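Local coordinates for alkylhalidase CmlS (Streptomyces venezuelae, PDB 3I3L), which acts as a flavin-dependent halogenase in chloramphenicol biosynthesis and carries FAD as a covalently attached cofactor, at residues G35-L40 / S334-A339; G39-K44 / N75-Q80; L66-M71 / D120-V125; S93-W98 / G220-T225. All blocks are in the same frame, centred on the assembly; numbering follows the deposited sequence.

How the contacts relate
All four contacts belong to the FAD-binding region and lie at different distances from the cofactor. Contacts 1 and 2 share helix 33-44, with centres about 9 Å apart, and meet where A339 and V336 pack on T41. Contact 3 joins contact 2 through helix 68-76, and their centres are about 16 Å apart. It comes closest to the flavin nucleotide, the L66 side chain lying about 4 Å from FAD, against about 8 Å for A335 in contact 1, about 10 Å for A94 in contact 4 and about 12 Å for L40 in contact 2. Contact 4, centred about 14 Å from contact 3, lies on the same sheet, in which strands 122-124 and 89-97 are neighbours.

Contact 1. Residues G35-L40 / S334-A339; sequences GSVAGL and SAVSAA
The first helix of the Rossmann-type FAD-binding fold, 33-44, meets helix 327-347 where V37 and A38 face A335, V336 and A339. G35 belongs to a glycine pattern of the GxGxxG type, consistent with the known FAD site at A34. The two segments run in roughly the same direction, crossing at -33° with their axes 7.9 Å apart. A335 makes the closest approach: its CB lies 3.5 Å from the backbone N of A38 and 3.9 Å from A38 CB. One side of this spot is closed by V37. With CG1 anti to the backbone N (chi1 175°), that branch reaches across to V336 CG2, 3.7 Å away, and also flanks A335 CB. A turn further along, A339 CB rests on the carbonyl O of A38 at 4.0 Å. The polar side chains of both segments look elsewhere: S334 OG bonds to L330 O and G314 N, while S36 packs against L134 and L135 of helix 127-140. No hydrogen bond joins the two segments, so their association rests on van der Waals packing of methyl groups against each other and against the facing backbone, and the small alanines are consistent with the short axis distance.

Contact 2. Residues G39-K44 / N75-Q80; sequences GLTLHK and NRLGLQ
L77 fits its isobutyl end against helix 33-44, between L40 and T41, just where helix 68-76 gives out. G78 ends that helix in a Schellman motif: its phi is positive (95°), and its N bonds back to N75 O at 2.9 Å. The turn places both leucines beside it, L77 and L79, against the same neighbouring helix. The dense part of the contact consists of leucine methyls packed on L40 and on the hydroxyl of T41. L77 CD2 lies 3.6 Å from T41 OG1, with the two side chains at about a right angle, while L77 CD1 comes to 4.2 Å from L40 CB. The T41 hydroxyl is already engaged with V37 O of its own helix, a bond made possible by OG1 lying beside the backbone N (chi1 -56°), and the leucine methyls cover it. L40 and L79 meet tip to tip, CD1 to CD1 at 3.9 Å. Toward solvent the packing thins. K44 is exposed, its chain straight as far as CE and bent only at the last torsion; CD reaches L77 CD2 at 4.1 Å and CE lies 4.1 Å from R76 O, without a polar bond between them. R76 instead sends NH2 to P493 O and makes a cation-pi interaction with W117. Around this interface, E137 of helix 127-140 touches both L40 and L79, F496 covers L77, T41 packs on V336 and A339 of helix 327-347, and L42 faces strand 25-29.

Contact 3. Residues L66-M71 / D120-V125; sequences LLPGTM and DHAVQV
L66 and A122 bring the start of helix 68-76, with L67 at its N-cap position, onto strand 122-124, which pairs antiparallel with strand 89-97 in the mixed sheet of the FAD-binding region. The two segments pass in opposite directions and are tied by L66 N to V123 O at 3.1 Å, the donor sitting almost on the line of the carbonyl bond (172°). E64 and V125 add a further backbone bond on the same run. The L66 side chain can be followed outward from here. Its CB lies 3.5 Å from V123 O, CG stays near the same oxygen, and CD1 ends between V125 CG1 at 3.9 Å and V123 CG2 at 4.0 Å. With CG beside the backbone N (chi1 -52°) the chain lies over the strand; it also touches V328, an FAD-binding residue, and comes near the cofactor. A122 fills the angle where the loop turns into the helix: its CB is only 3.2 Å from L66 O, a tight fit, and it also abuts P68 CD. P68 CA approaches H121 O in a CA-H...O contact. One turn into the helix, M71 CG packs on A122, and bends at chi2 and chi3 carry SD to V123 CG2 at 3.7 Å. Behind the strand, H121 ND1 donates to D120 OD1 at 2.9 Å, nearly within the imidazole plane but about 51° out of the carboxylate plane.

Contact 4. Residues S93-W98 / G220-T225; sequences SATFLW and GDLKGT
Two overlapping beta turns, type I from G220 to K223 and type II from L222 to T225, bring the loop against strand 89-97, with the CA atoms of A94 and T225 5.2 Å apart. G224 takes positive phi (81°) in the second turn, which closes through T225 N to L222 O. Out of this turn T225 extends its hydroxyl to the strand: OG1 lies anti to the backbone N (chi1 -167°) and meets T95 OG1 at 2.9 Å, a hydrogen bond in which either oxygen could be the donor. S93 OG lies 3.0 Å from T225 OG1, at roughly a right angle to T95 OG1, and which of the two neighbours receives the T225 proton is not settled. The loop leads directly into strand 226-231, which pairs in parallel with strand 89-97 in the mixed sheet beside the FAD site; T95 makes backbone bonds to T226 and S228. T95 OG1 is also bonded to T106 OG1 on the neighbouring strand 105-108, so S93, T225, T95 and T106 form a chain of neighbouring hydroxyls between loop and sheet. Over T95, L222 lays CD2 3.6 Å from OG1, the two side chains at about a right angle. A water accepts from S93 OG and donates to D221 O at 2.7 Å, while D221 itself turns OD2 away to E452 N.

Contact 1. Residues G35-L40 / S334-A339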
loop_
_atom_site.group_PDB
_atom_site.type_symbol
_atom_site.label_atom_id
_atom_site.label_comp_id
_atom_site.label_asym_id
_atom_site.label_seq_id
_atom_site.Cartn_x
_atom_site.Cartn_y
_atom_site.Cartn_z
ATOM N N GLY A 35 4.558 5.221 13.984
ATOM C CA GLY A 35 4.614 5.359 15.456
ATOM C C GLY A 35 3.346 5.905 16.120
ATOM O O GLY A 35 2.825 5.335 17.077
ATOM N N SER A 36 2.841 7.023 15.610
ATOM C CA SER A 36 1.640 7.640 16.148
ATOM C C SER A 36 0.418 6.746 16.068
ATOM O O SER A 36 -0.334 6.637 17.026
ATOM C CB SER A 36 1.331 8.914 15.342
ATOM O OG SER A 36 2.225 9.894 15.822
ATOM N N VAL A 37 0.178 6.167 14.888
ATOM C CA VAL A 37 -0.956 5.279 14.709
ATOM C C VAL A 37 -0.810 4.076 15.568
ATOM O O VAL A 37 -1.820 3.590 16.093
ATOM C CB VAL A 37 -1.165 4.861 13.205
ATOM C CG1 VAL A 37 -2.275 3.849 13.054
ATOM C CG2 VAL A 37 -1.463 6.084 12.396
ATOM N N ALA A 38 0.411 3.529 15.657
ATOM C CA ALA A 38 0.610 2.351 16.547
ATOM C C ALA A 38 0.249 2.721 18.033
ATOM O O ALA A 38 -0.447 1.981 18.705
ATOM C CB ALA A 38 1.995 1.880 16.500
ATOM N N GLY A 39 0.709 3.882 18.494
ATOM C CA GLY A 39 0.483 4.303 19.876
ATOM C C GLY A 39 -0.988 4.607 20.153
ATOM O O GLY A 39 -1.542 4.096 21.122
ATOM N N LEU A 40 -1.619 5.377 19.277
ATOM C CA LEU A 40 -3.070 5.606 19.348
ATOM C C LEU A 40 -3.859 4.306 19.366
ATOM O O LEU A 40 -4.823 4.168 20.130
ATOM C CB LEU A 40 -3.561 6.450 18.162
ATOM C CG LEU A 40 -3.044 7.883 18.091
ATOM C CD1 LEU A 40 -3.315 8.472 16.717
ATOM C CD2 LEU A 40 -3.669 8.759 19.230
ATOM N N SER A 334 0.041 -1.361 8.985
ATOM C CA SER A 334 0.869 -2.306 9.726
ATOM C C SER A 334 0.880 -1.872 11.184
ATOM O O SER A 334 0.979 -2.700 12.069
ATOM C CB SER A 334 2.311 -2.407 9.153
ATOM O OG SER A 334 3.103 -1.212 9.325
ATOM N N ALA A 335 0.807 -0.559 11.426
ATOM C CA ALA A 335 0.826 -0.031 12.800
ATOM C C ALA A 335 -0.405 -0.515 13.534
ATOM O O ALA A 335 -0.303 -1.030 14.653
ATOM C CB ALA A 335 0.875 1.553 12.789
ATOM N N VAL A 336 -1.565 -0.430 12.875
ATOM C CA VAL A 336 -2.812 -0.949 13.439
ATOM C C VAL A 336 -2.709 -2.432 13.652
ATOM O O VAL A 336 -3.167 -2.941 14.708
ATOM C CB VAL A 336 -4.024 -0.632 12.532
ATOM C CG1 VAL A 336 -5.202 -1.543 12.860
ATOM C CG2 VAL A 336 -4.442 0.864 12.690
ATOM N N SER A 337 -2.114 -3.147 12.710
ATOM C CA SER A 337 -1.999 -4.627 12.861
ATOM C C SER A 337 -1.056 -5.027 13.964
ATOM O O SER A 337 -1.255 -6.038 14.646
ATOM C CB SER A 337 -1.520 -5.279 11.549
ATOM O OG SER A 337 -2.472 -5.049 10.542
ATOM N N ALA A 338 0.025 -4.279 14.106
ATOM C CA ALA A 338 1.026 -4.633 15.122
ATOM C C ALA A 338 0.424 -4.374 16.522
ATOM O O ALA A 338 0.663 -5.141 17.414
ATOM C CB ALA A 338 2.322 -3.783 14.982
ATOM N N ALA A 339 -0.327 -3.272 16.660
ATOM C CA ALA A 339 -1.080 -2.979 17.869
ATOM C C ALA A 339 -2.055 -4.149 18.227
ATOM O O ALA A 339 -2.052 -4.651 19.351
ATOM C CB ALA A 339 -1.855 -1.653 17.683
#

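Contact 2. Residues G39-K44 / N75-Q80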
loop_
_atom_site.group_PDB
_atom_site.type_symbol
_atom_site.label_atom_id
_atom_site.label_comp_id
_atom_site.label_asym_id
_atom_site.label_seq_id
_atom_site.Cartn_x
_atom_site.Cartn_y
_atom_site.Cartn_z
ATOM N N GLY A 39 0.709 3.882 18.494
ATOM C CA GLY A 39 0.483 4.303 19.876
ATOM C C GLY A 39 -0.988 4.607 20.153
ATOM O O GLY A 39 -1.542 4.096 21.122
ATOM N N LEU A 40 -1.619 5.377 19.277
ATOM C CA LEU A 40 -3.070 5.606 19.348
ATOM C C LEU A 40 -3.859 4.306 19.366
ATOM O O LEU A 40 -4.823 4.168 20.130
ATOM C CB LEU A 40 -3.561 6.450 18.162
ATOM C CG LEU A 40 -3.044 7.883 18.091
ATOM C CD1 LEU A 40 -3.315 8.472 16.717
ATOM C CD2 LEU A 40 -3.669 8.759 19.230
ATOM N N THR A 41 -3.485 3.336 18.537
ATOM C CA THR A 41 -4.260 2.089 18.510
ATOM C C THR A 41 -4.032 1.259 19.781
ATOM O O THR A 41 -4.976 0.731 20.333
ATOM C CB THR A 41 -3.962 1.261 17.227
ATOM O OG1 THR A 41 -4.222 2.086 16.111
ATOM C CG2 THR A 41 -4.836 0.009 17.129
ATOM N N LEU A 42 -2.768 1.140 20.220
ATOM C CA LEU A 42 -2.411 0.419 21.442
ATOM C C LEU A 42 -3.070 1.059 22.704
ATOM O O LEU A 42 -3.491 0.364 23.584
ATOM C CB LEU A 42 -0.897 0.421 21.655
ATOM C CG LEU A 42 -0.073 -0.673 21.005
ATOM C CD1 LEU A 42 1.430 -0.266 20.931
ATOM C CD2 LEU A 42 -0.301 -2.060 21.668
ATOM N N HIS A 43 -3.157 2.387 22.746
ATOM C CA HIS A 43 -3.848 3.094 23.833
ATOM C C HIS A 43 -5.357 2.781 23.851
ATOM O O HIS A 43 -5.897 2.410 24.887
ATOM C CB HIS A 43 -3.622 4.584 23.703
ATOM C CG HIS A 43 -4.547 5.397 24.542
ATOM N ND1 HIS A 43 -4.239 5.768 25.848
ATOM C CD2 HIS A 43 -5.756 5.944 24.259
ATOM C CE1 HIS A 43 -5.236 6.481 26.334
ATOM N NE2 HIS A 43 -6.169 6.603 25.393
ATOM N N LYS A 44 -6.016 2.863 22.696
ATOM C CA LYS A 44 -7.427 2.523 22.581
ATOM C C LYS A 44 -7.633 1.046 22.993
ATOM O O LYS A 44 -8.713 0.667 23.506
ATOM C CB LYS A 44 -7.874 2.731 21.121
ATOM C CG LYS A 44 -9.337 2.361 20.774
ATOM C CD LYS A 44 -9.632 2.743 19.328
ATOM C CE LYS A 44 -11.054 2.352 18.877
ATOM N NZ LYS A 44 -12.058 3.237 19.554
ATOM N N ASN A 75 -10.114 8.080 10.920
ATOM C CA ASN A 75 -11.492 8.404 11.294
ATOM C C ASN A 75 -11.914 7.477 12.442
ATOM O O ASN A 75 -12.400 7.968 13.442
ATOM C CB ASN A 75 -12.409 8.246 10.096
ATOM C CG ASN A 75 -13.900 8.322 10.489
ATOM O OD1 ASN A 75 -14.464 9.406 10.543
ATOM N ND2 ASN A 75 -14.529 7.183 10.724
ATOM N N ARG A 76 -11.658 6.154 12.308
ATOM C CA ARG A 76 -11.980 5.173 13.333
ATOM C C ARG A 76 -11.180 5.330 14.633
ATOM O O ARG A 76 -11.549 4.776 15.663
ATOM C CB ARG A 76 -11.841 3.746 12.768
ATOM C CG ARG A 76 -13.012 3.429 11.825
ATOM C CD ARG A 76 -12.937 2.035 11.164
ATOM N NE ARG A 76 -11.985 2.036 10.051
ATOM C CZ ARG A 76 -10.951 1.189 9.923
ATOM N NH1 ARG A 76 -10.143 1.265 8.853
ATOM N NH2 ARG A 76 -10.747 0.252 10.845
ATOM N N LEU A 77 -10.097 6.091 14.579
ATOM C CA LEU A 77 -9.299 6.386 15.754
ATOM C C LEU A 77 -9.679 7.760 16.321
ATOM O O LEU A 77 -9.048 8.217 17.277
ATOM C CB LEU A 77 -7.801 6.414 15.432
ATOM C CG LEU A 77 -7.086 5.062 15.227
ATOM C CD1 LEU A 77 -5.654 5.294 14.670
ATOM C CD2 LEU A 77 -7.072 4.257 16.528
ATOM N N GLY A 78 -10.659 8.431 15.699
ATOM C CA GLY A 78 -11.258 9.640 16.302
ATOM C C GLY A 78 -10.687 10.962 15.866
ATOM O O GLY A 78 -10.940 12.002 16.472
ATOM N N LEU A 79 -9.976 10.963 14.763
ATOM C CA LEU A 79 -9.303 12.165 14.360
ATOM C C LEU A 79 -10.048 13.042 13.335
ATOM O O LEU A 79 -9.522 14.073 12.872
ATOM C CB LEU A 79 -7.923 11.771 13.876
ATOM C CG LEU A 79 -7.086 11.379 15.106
ATOM C CD1 LEU A 79 -6.216 10.232 14.756
ATOM C CD2 LEU A 79 -6.298 12.508 15.514
ATOM N N GLN A 80 -11.251 12.620 12.976
ATOM C CA GLN A 80 -12.003 13.282 11.878
ATOM C C GLN A 80 -12.144 14.808 11.993
ATOM O O GLN A 80 -11.965 15.534 11.010
ATOM C CB GLN A 80 -13.374 12.684 11.690
ATOM C CG GLN A 80 -13.853 12.938 10.336
ATOM C CD GLN A 80 -12.866 12.423 9.293
ATOM O OE1 GLN A 80 -12.610 11.208 9.190
ATOM N NE2 GLN A 80 -12.326 13.347 8.493
#

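Contact 3. Residues L66-M71 / D120-V125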
loop_
_atom_site.group_PDB
_atom_site.type_symbol
_atom_site.label_atom_id
_atom_site.label_comp_id
_atom_site.label_asym_id
_atom_site.label_seq_id
_atom_site.Cartn_x
_atom_site.Cartn_y
_atom_site.Cartn_z
ATOM N N LEU A 66 -1.674 10.958 0.193
ATOM C CA LEU A 66 -2.293 9.908 1.008
ATOM C C LEU A 66 -3.424 9.142 0.340
ATOM O O LEU A 66 -3.838 9.464 -0.803
ATOM C CB LEU A 66 -2.752 10.527 2.316
ATOM C CG LEU A 66 -1.672 11.346 3.072
ATOM C CD1 LEU A 66 -2.163 11.744 4.457
ATOM C CD2 LEU A 66 -0.384 10.496 3.167
ATOM N N LEU A 67 -3.956 8.134 1.042
ATOM C CA LEU A 67 -4.968 7.242 0.427
ATOM C C LEU A 67 -6.213 7.140 1.315
ATOM O O LEU A 67 -6.156 7.375 2.547
ATOM C CB LEU A 67 -4.360 5.849 0.148
ATOM C CG LEU A 67 -3.277 5.759 -0.960
ATOM C CD1 LEU A 67 -2.641 4.292 -1.010
ATOM C CD2 LEU A 67 -3.828 6.160 -2.380
ATOM N N PRO A 68 -7.337 6.819 0.710
ATOM C CA PRO A 68 -8.617 6.677 1.446
ATOM C C PRO A 68 -8.519 5.723 2.615
ATOM O O PRO A 68 -9.154 5.961 3.659
ATOM C CB PRO A 68 -9.573 6.089 0.382
ATOM C CG PRO A 68 -9.067 6.674 -0.895
ATOM C CD PRO A 68 -7.528 6.703 -0.738
ATOM N N GLY A 69 -7.745 4.644 2.438
ATOM C CA GLY A 69 -7.626 3.606 3.477
ATOM C C GLY A 69 -7.045 4.157 4.772
ATOM O O GLY A 69 -7.395 3.710 5.865
ATOM N N THR A 70 -6.149 5.123 4.651
ATOM C CA THR A 70 -5.538 5.749 5.817
ATOM C C THR A 70 -6.486 6.744 6.499
ATOM O O THR A 70 -6.470 6.837 7.738
ATOM C CB THR A 70 -4.243 6.505 5.421
ATOM O OG1 THR A 70 -3.248 5.557 5.010
ATOM C CG2 THR A 70 -3.709 7.381 6.567
ATOM N N MET A 71 -7.303 7.469 5.710
ATOM C CA MET A 71 -8.318 8.371 6.289
ATOM C C MET A 71 -9.336 7.544 7.061
ATOM O O MET A 71 -9.772 7.946 8.114
ATOM C CB MET A 71 -9.052 9.206 5.225
ATOM C CG MET A 71 -8.147 9.753 4.098
ATOM S SD MET A 71 -7.200 11.169 4.640
ATOM C CE MET A 71 -5.768 10.440 5.256
ATOM N N ASP A 120 -13.918 8.123 -0.203
ATOM C CA ASP A 120 -14.076 8.224 -1.640
ATOM C C ASP A 120 -12.975 9.158 -2.160
ATOM O O ASP A 120 -12.911 9.454 -3.350
ATOM C CB ASP A 120 -15.420 8.900 -1.890
ATOM C CG ASP A 120 -15.565 10.144 -1.034
ATOM O OD1 ASP A 120 -15.328 11.246 -1.540
ATOM O OD2 ASP A 120 -15.837 10.001 0.195
ATOM N N HIS A 121 -12.167 9.688 -1.240
ATOM C CA HIS A 121 -11.091 10.578 -1.570
ATOM C C HIS A 121 -9.997 10.468 -0.474
ATOM O O HIS A 121 -10.161 9.733 0.527
ATOM C CB HIS A 121 -11.623 11.992 -1.622
ATOM C CG HIS A 121 -12.022 12.491 -0.277
ATOM N ND1 HIS A 121 -13.246 12.190 0.293
ATOM C CD2 HIS A 121 -11.328 13.181 0.657
ATOM C CE1 HIS A 121 -13.303 12.703 1.511
ATOM N NE2 HIS A 121 -12.154 13.315 1.753
ATOM N N ALA A 122 -8.854 11.121 -0.701
ATOM C CA ALA A 122 -7.911 11.300 0.368
ATOM C C ALA A 122 -7.429 12.708 0.259
ATOM O O ALA A 122 -8.155 13.573 -0.266
ATOM C CB ALA A 122 -6.726 10.260 0.340
ATOM N N VAL A 123 -6.217 12.973 0.737
ATOM C CA VAL A 123 -5.755 14.356 0.760
ATOM C C VAL A 123 -4.281 14.383 0.486
ATOM O O VAL A 123 -3.610 13.328 0.477
ATOM C CB VAL A 123 -5.967 14.950 2.163
ATOM C CG1 VAL A 123 -7.466 15.112 2.463
ATOM C CG2 VAL A 123 -5.281 14.020 3.234
ATOM N N GLN A 124 -3.775 15.581 0.273
ATOM C CA GLN A 124 -2.358 15.810 0.122
ATOM C C GLN A 124 -1.940 16.642 1.353
ATOM O O GLN A 124 -2.723 17.469 1.804
ATOM C CB GLN A 124 -2.088 16.611 -1.157
ATOM C CG GLN A 124 -3.005 16.260 -2.363
ATOM C CD GLN A 124 -2.523 15.011 -3.069
ATOM O OE1 GLN A 124 -2.841 14.779 -4.237
ATOM N NE2 GLN A 124 -1.707 14.222 -2.393
ATOM N N VAL A 125 -0.744 16.392 1.918
ATOM C CA VAL A 125 -0.346 17.092 3.123
ATOM C C VAL A 125 1.087 17.565 3.090
ATOM O O VAL A 125 1.924 17.056 2.348
ATOM C CB VAL A 125 -0.557 16.248 4.429
ATOM C CG1 VAL A 125 -2.007 15.640 4.469
ATOM C CG2 VAL A 125 0.481 15.108 4.485
#

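Contact 4. Residues S93-W98 / G220-T225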
loop_
_atom_site.group_PDB
_atom_site.type_symbol
_atom_site.label_atom_id
_atom_site.label_comp_id
_atom_site.label_asym_id
_atom_site.label_seq_id
_atom_site.Cartn_x
_atom_site.Cartn_y
_atom_site.Cartn_z
ATOM N N SER A 93 -8.160 11.287 -6.939
ATOM C CA SER A 93 -7.617 10.237 -7.798
ATOM C C SER A 93 -6.100 10.352 -7.974
ATOM O O SER A 93 -5.454 11.215 -7.392
ATOM C CB SER A 93 -8.219 10.395 -9.174
ATOM O OG SER A 93 -7.926 11.700 -9.656
ATOM N N ALA A 94 -5.552 9.460 -8.786
ATOM C CA ALA A 94 -4.182 9.602 -9.254
ATOM C C ALA A 94 -4.224 9.553 -10.783
ATOM O O ALA A 94 -4.894 8.688 -11.374
ATOM C CB ALA A 94 -3.332 8.506 -8.674
ATOM N N THR A 95 -3.525 10.476 -11.414
ATOM C CA THR A 95 -3.443 10.486 -12.869
ATOM C C THR A 95 -2.031 10.145 -13.381
ATOM O O THR A 95 -1.024 10.609 -12.837
ATOM C CB THR A 95 -4.001 11.805 -13.452
ATOM O OG1 THR A 95 -5.408 11.902 -13.110
ATOM C CG2 THR A 95 -3.881 11.840 -14.993
ATOM N N PHE A 96 -1.980 9.340 -14.430
ATOM C CA PHE A 96 -0.733 8.800 -14.960
ATOM C C PHE A 96 -0.536 9.157 -16.423
ATOM O O PHE A 96 -1.441 8.930 -17.252
ATOM C CB PHE A 96 -0.730 7.283 -14.788
ATOM C CG PHE A 96 -0.657 6.860 -13.374
ATOM C CD1 PHE A 96 0.557 6.599 -12.773
ATOM C CD2 PHE A 96 -1.792 6.784 -12.618
ATOM C CE1 PHE A 96 0.641 6.252 -11.449
ATOM C CE2 PHE A 96 -1.721 6.429 -11.259
ATOM C CZ PHE A 96 -0.502 6.150 -10.682
ATOM N N LEU A 97 0.626 9.737 -16.743
ATOM C CA LEU A 97 0.998 9.937 -18.161
ATOM C C LEU A 97 2.092 8.956 -18.434
ATOM O O LEU A 97 3.240 9.227 -18.111
ATOM C CB LEU A 97 1.440 11.376 -18.463
ATOM C CG LEU A 97 0.487 12.447 -17.902
ATOM C CD1 LEU A 97 0.863 13.834 -18.416
ATOM C CD2 LEU A 97 -0.958 12.147 -18.222
ATOM N N TRP A 98 1.714 7.804 -18.997
ATOM C CA TRP A 98 2.485 6.569 -18.820
ATOM C C TRP A 98 2.960 5.965 -20.125
ATOM O O TRP A 98 2.214 5.268 -20.817
ATOM C CB TRP A 98 1.653 5.520 -18.013
ATOM C CG TRP A 98 2.563 4.568 -17.299
ATOM C CD1 TRP A 98 2.743 3.254 -17.576
ATOM C CD2 TRP A 98 3.432 4.881 -16.215
ATOM N NE1 TRP A 98 3.674 2.714 -16.722
ATOM C CE2 TRP A 98 4.133 3.708 -15.892
ATOM C CE3 TRP A 98 3.690 6.047 -15.490
ATOM C CZ2 TRP A 98 5.087 3.656 -14.871
ATOM C CZ3 TRP A 98 4.659 6.004 -14.484
ATOM C CH2 TRP A 98 5.329 4.803 -14.175
ATOM N N GLY A 220 -11.947 20.675 -13.319
ATOM C CA GLY A 220 -12.928 19.626 -13.371
ATOM C C GLY A 220 -12.577 18.526 -12.417
ATOM O O GLY A 220 -11.966 18.779 -11.366
ATOM N N ASP A 221 -12.924 17.297 -12.796
ATOM C CA ASP A 221 -12.600 16.141 -11.975
ATOM C C ASP A 221 -11.072 15.981 -11.714
ATOM O O ASP A 221 -10.660 15.328 -10.746
ATOM C CB ASP A 221 -13.205 14.880 -12.622
ATOM C CG ASP A 221 -14.768 14.807 -12.473
ATOM O OD1 ASP A 221 -15.335 15.477 -11.594
ATOM O OD2 ASP A 221 -15.421 14.064 -13.247
ATOM N N LEU A 222 -10.242 16.570 -12.579
ATOM C CA LEU A 222 -8.760 16.487 -12.458
ATOM C C LEU A 222 -8.139 17.240 -11.251
ATOM O O LEU A 222 -6.973 17.002 -10.872
ATOM C CB LEU A 222 -8.080 16.907 -13.785
ATOM C CG LEU A 222 -8.137 15.855 -14.915
ATOM C CD1 LEU A 222 -7.656 16.424 -16.207
ATOM C CD2 LEU A 222 -7.293 14.649 -14.570
ATOM N N LYS A 223 -8.913 18.121 -10.619
ATOM C CA LYS A 223 -8.365 19.017 -9.620
ATOM C C LYS A 223 -7.890 18.242 -8.358
ATOM O O LYS A 223 -8.639 17.412 -7.782
ATOM C CB LYS A 223 -9.395 20.057 -9.212
ATOM C CG LYS A 223 -8.782 21.249 -8.438
ATOM C CD LYS A 223 -8.182 20.854 -7.072
ATOM C CE LYS A 223 -7.521 22.031 -6.296
ATOM N NZ LYS A 223 -8.441 23.262 -6.341
ATOM N N GLY A 224 -6.660 18.520 -7.931
ATOM C CA GLY A 224 -6.102 17.800 -6.829
ATOM C C GLY A 224 -5.513 16.424 -7.120
ATOM O O GLY A 224 -5.074 15.725 -6.177
ATOM N N THR A 225 -5.488 16.007 -8.388
ATOM C CA THR A 225 -5.017 14.661 -8.714
ATOM C C THR A 225 -3.518 14.624 -8.595
ATOM O O THR A 225 -2.870 15.609 -8.861
ATOM C CB THR A 225 -5.453 14.244 -10.163
ATOM O OG1 THR A 225 -5.245 12.846 -10.350
ATOM C CG2 THR A 225 -4.679 15.010 -11.236
HETATM O O HOH W 1 -9.848 12.703 -10.831
#